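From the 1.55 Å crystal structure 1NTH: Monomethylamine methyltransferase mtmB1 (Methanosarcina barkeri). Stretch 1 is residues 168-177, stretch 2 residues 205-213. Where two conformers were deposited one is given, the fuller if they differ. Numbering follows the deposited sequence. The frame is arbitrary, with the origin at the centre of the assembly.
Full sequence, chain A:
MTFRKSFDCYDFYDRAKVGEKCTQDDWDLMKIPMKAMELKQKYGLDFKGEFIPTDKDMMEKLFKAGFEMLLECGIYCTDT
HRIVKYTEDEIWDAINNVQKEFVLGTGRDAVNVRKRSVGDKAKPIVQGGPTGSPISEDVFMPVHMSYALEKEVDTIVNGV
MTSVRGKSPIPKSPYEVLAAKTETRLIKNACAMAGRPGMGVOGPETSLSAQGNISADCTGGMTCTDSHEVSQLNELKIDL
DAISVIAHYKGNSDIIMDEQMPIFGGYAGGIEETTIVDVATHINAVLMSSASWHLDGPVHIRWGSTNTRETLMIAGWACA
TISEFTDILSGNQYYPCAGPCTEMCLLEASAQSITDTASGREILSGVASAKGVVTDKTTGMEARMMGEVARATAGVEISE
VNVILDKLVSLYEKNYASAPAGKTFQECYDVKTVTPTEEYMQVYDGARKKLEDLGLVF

Stretch 1 (168-177) SPIPKSPYEV
Stretch 2 205-213: ETSLSAQGN

Two loops, each running into the first turn of a helix, meet around one buried carboxylate. In stretch 1, a type II turn from Ile170 to Ser173 leads into a helix that starts at Pro174; in stretch 2, residues 205-209 are loop and the helix starts at Ala210. The CA atoms of Pro171 and Ser209 lie 5.9 Å apart, those of Glu176 and Ser207 5.7 Å, so the register advances along one stretch as it retreats along the other. The contact buries 464 Å² in all.

Glu176 is the hub. Its CA-to-CB bond points sideways, but chi1 and chi2 are both t (178° and -175°), and this extended chain carries the carboxylate across to the other loop; chi3 of 40° sets its plane. OE2 accepts two consecutive amides, Leu208 N at 2.7 Å (156° at the hydrogen) and Ser209 N at 2.8 Å and nearly linear (177°). OE1 accepts Ser209 OG at 2.6 Å and, from its own stretch, Lys172 N at 2.8 Å (168°). One acid thus fastens its own turn to the start of the neighbouring helix.

Ser209, with CB toward stretch 1, is the N-cap of that helix. In rotamer p (71°), its OG donates to Glu176 OE1 while accepting from Gly212 N at 3.0 Å, so one hydroxyl serves both cap and contact. Gly212 has phi/psi of -67/-47, ordinary helix; what matters is its lack of a side chain, since its CA lies 3.8 Å from Glu176 CD and an ideal CB would fall 2.4 Å from that same carbon.

Ser173 caps the other helix. Also p (76°), but with CB away from stretch 2, it donates from OG to Ile170 O (2.6 Å), closing the turn, and accepts weak bonds from Tyr175 N (3.2 Å) and Glu176 N (3.4 Å).

Lys172 takes the positive phi of the turn (69/18). Its side chain, m then t throughout, extends past Ser209, CG to CB 4.0 Å. Gln211 (p, t, chi3 56°) brings NE2 to 3.5 Å from Lys172 CA. That NE2 donates to two waters: one donates onward to Lys172 O, the other to both Ser173 O and Glu176 OE1.

Prolines fill the flank. Pro171 CG packs on Leu208 CD1 at 4.0 Å, the leucine being m,t, and Pro169 CG meets Thr206 CG2 at 3.5 Å, with the threonine m. Beside them a water donates to Pro169 O (2.7 Å) and Thr206 O (2.8 Å), bridging the two backbones.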

# COMPACT_ATOMS: atom_id res chain seq x y z
N SER A 168 -3.57 -32.24 12.58
CA SER A 168 -4.84 -31.67 13.01
C SER A 168 -4.59 -30.31 13.66
O SER A 168 -3.66 -30.15 14.45
CB SER A 168 -5.52 -32.59 14.02
OG SER A 168 -5.81 -33.85 13.43
N PRO A 169 -5.43 -29.31 13.34
CA PRO A 169 -5.30 -27.96 13.90
C PRO A 169 -5.86 -27.88 15.32
O PRO A 169 -6.80 -27.13 15.59
CB PRO A 169 -6.10 -27.12 12.91
CG PRO A 169 -7.22 -28.04 12.55
CD PRO A 169 -6.51 -29.37 12.34
N ILE A 170 -5.27 -28.66 16.22
CA ILE A 170 -5.70 -28.72 17.61
C ILE A 170 -5.76 -27.33 18.24
O ILE A 170 -4.81 -26.56 18.15
CB ILE A 170 -4.74 -29.61 18.44
CG1 ILE A 170 -4.70 -31.02 17.85
CG2 ILE A 170 -5.20 -29.64 19.90
CD1 ILE A 170 -6.03 -31.74 17.87
N PRO A 171 -6.89 -27.00 18.90
CA PRO A 171 -7.03 -25.69 19.53
C PRO A 171 -5.88 -25.39 20.50
O PRO A 171 -5.46 -26.26 21.27
CB PRO A 171 -8.38 -25.80 20.25
CG PRO A 171 -9.15 -26.70 19.34
CD PRO A 171 -8.14 -27.77 19.01
N LYS A 172 -5.38 -24.16 20.43
CA LYS A 172 -4.28 -23.68 21.25
C LYS A 172 -2.92 -24.30 20.93
O LYS A 172 -1.99 -24.24 21.73
CB LYS A 172 -4.62 -23.83 22.74
CG LYS A 172 -5.79 -22.92 23.14
CD LYS A 172 -6.04 -22.91 24.64
CE LYS A 172 -7.23 -22.00 24.95
NZ LYS A 172 -7.52 -21.94 26.41
N SER A 173 -2.81 -24.90 19.75
CA SER A 173 -1.55 -25.47 19.29
C SER A 173 -1.11 -24.54 18.16
O SER A 173 -1.92 -23.77 17.63
CB SER A 173 -1.75 -26.88 18.72
OG SER A 173 -2.33 -26.82 17.42
N PRO A 174 0.18 -24.58 17.79
CA PRO A 174 0.63 -23.70 16.70
C PRO A 174 -0.05 -24.05 15.39
O PRO A 174 -0.16 -23.21 14.49
CB PRO A 174 2.14 -23.94 16.67
CG PRO A 174 2.29 -25.35 17.21
CD PRO A 174 1.31 -25.34 18.36
N TYR A 175 -0.52 -25.29 15.27
CA TYR A 175 -1.20 -25.72 14.05
C TYR A 175 -2.52 -24.97 13.87
O TYR A 175 -2.97 -24.77 12.74
CB TYR A 175 -1.47 -27.22 14.07
CG TYR A 175 -0.22 -28.06 13.94
CD1 TYR A 175 0.30 -28.75 15.03
CD2 TYR A 175 0.45 -28.16 12.72
CE1 TYR A 175 1.45 -29.52 14.91
CE2 TYR A 175 1.60 -28.93 12.58
CZ TYR A 175 2.09 -29.61 13.69
OH TYR A 175 3.22 -30.39 13.56
N GLU A 176 -3.15 -24.57 14.98
CA GLU A 176 -4.40 -23.83 14.89
C GLU A 176 -4.12 -22.46 14.29
O GLU A 176 -4.89 -21.96 13.46
CB GLU A 176 -5.05 -23.66 16.27
CG GLU A 176 -6.33 -22.84 16.20
CD GLU A 176 -6.94 -22.55 17.56
OE1 GLU A 176 -6.17 -22.26 18.51
OE2 GLU A 176 -8.18 -22.58 17.67
N VAL A 177 -3.02 -21.84 14.71
CA VAL A 177 -2.63 -20.53 14.20
C VAL A 177 -2.31 -20.67 12.71
O VAL A 177 -2.77 -19.87 11.89
CB VAL A 177 -1.39 -19.97 14.94
CG1 VAL A 177 -0.80 -18.78 14.18
CG2 VAL A 177 -1.79 -19.53 16.34
N GLU A 205 -12.84 -20.13 10.13
CA GLU A 205 -13.59 -21.31 10.55
C GLU A 205 -12.82 -22.43 11.24
O GLU A 205 -13.33 -23.03 12.19
CB GLU A 205 -14.32 -21.90 9.34
CG GLU A 205 -15.33 -20.95 8.70
CD GLU A 205 -16.30 -20.37 9.70
OE1 GLU A 205 -16.78 -21.14 10.56
OE2 GLU A 205 -16.59 -19.16 9.63
N THR A 206 -11.61 -22.71 10.77
CA THR A 206 -10.82 -23.80 11.35
C THR A 206 -10.41 -23.56 12.80
O THR A 206 -10.35 -24.50 13.60
CB THR A 206 -9.56 -24.07 10.50
OG1 THR A 206 -9.95 -24.34 9.15
CG2 THR A 206 -8.79 -25.28 11.03
N SER A 207 -10.13 -22.31 13.15
CA SER A 207 -9.73 -21.96 14.51
C SER A 207 -10.93 -21.93 15.44
O SER A 207 -12.02 -21.51 15.04
CB SER A 207 -9.02 -20.60 14.52
OG SER A 207 -9.76 -19.65 13.76
N LEU A 208 -10.73 -22.36 16.68
CA LEU A 208 -11.81 -22.38 17.66
C LEU A 208 -11.52 -21.51 18.88
O LEU A 208 -12.43 -21.00 19.53
CB LEU A 208 -12.09 -23.82 18.12
CG LEU A 208 -12.48 -24.82 17.03
CD1 LEU A 208 -12.69 -26.20 17.66
CD2 LEU A 208 -13.75 -24.36 16.33
N SER A 209 -10.23 -21.34 19.20
CA SER A 209 -9.85 -20.53 20.35
C SER A 209 -9.73 -19.06 19.98
O SER A 209 -9.68 -18.71 18.80
CB SER A 209 -8.50 -21.00 20.90
OG SER A 209 -7.45 -20.65 20.02
N ALA A 210 -9.68 -18.21 20.99
CA ALA A 210 -9.55 -16.77 20.76
C ALA A 210 -8.22 -16.49 20.07
O ALA A 210 -8.17 -15.73 19.10
CB ALA A 210 -9.62 -16.02 22.08
N GLN A 211 -7.14 -17.10 20.55
CA GLN A 211 -5.84 -16.86 19.94
C GLN A 211 -5.82 -17.31 18.49
O GLN A 211 -5.20 -16.66 17.65
CB GLN A 211 -4.72 -17.54 20.74
CG GLN A 211 -4.73 -19.06 20.74
CD GLN A 211 -3.89 -19.61 21.87
OE1 GLN A 211 -4.12 -19.28 23.03
NE2 GLN A 211 -2.91 -20.45 21.54
N GLY A 212 -6.51 -18.41 18.19
CA GLY A 212 -6.55 -18.88 16.82
C GLY A 212 -7.30 -17.92 15.91
O GLY A 212 -6.84 -17.58 14.82
N ASN A 213 -8.47 -17.47 16.36
CA ASN A 213 -9.27 -16.55 15.55
C ASN A 213 -8.57 -15.22 15.35
O ASN A 213 -8.62 -14.64 14.26
CB ASN A 213 -10.64 -16.32 16.20
CG ASN A 213 -11.50 -17.57 16.22
OD1 ASN A 213 -11.57 -18.29 15.23
ND2 ASN A 213 -12.16 -17.83 17.35
O HOH W 1 -9.03 -25.55 15.82
O HOH W 2 -1.39 -21.78 23.69
O HOH W 3 -3.41 -21.56 18.91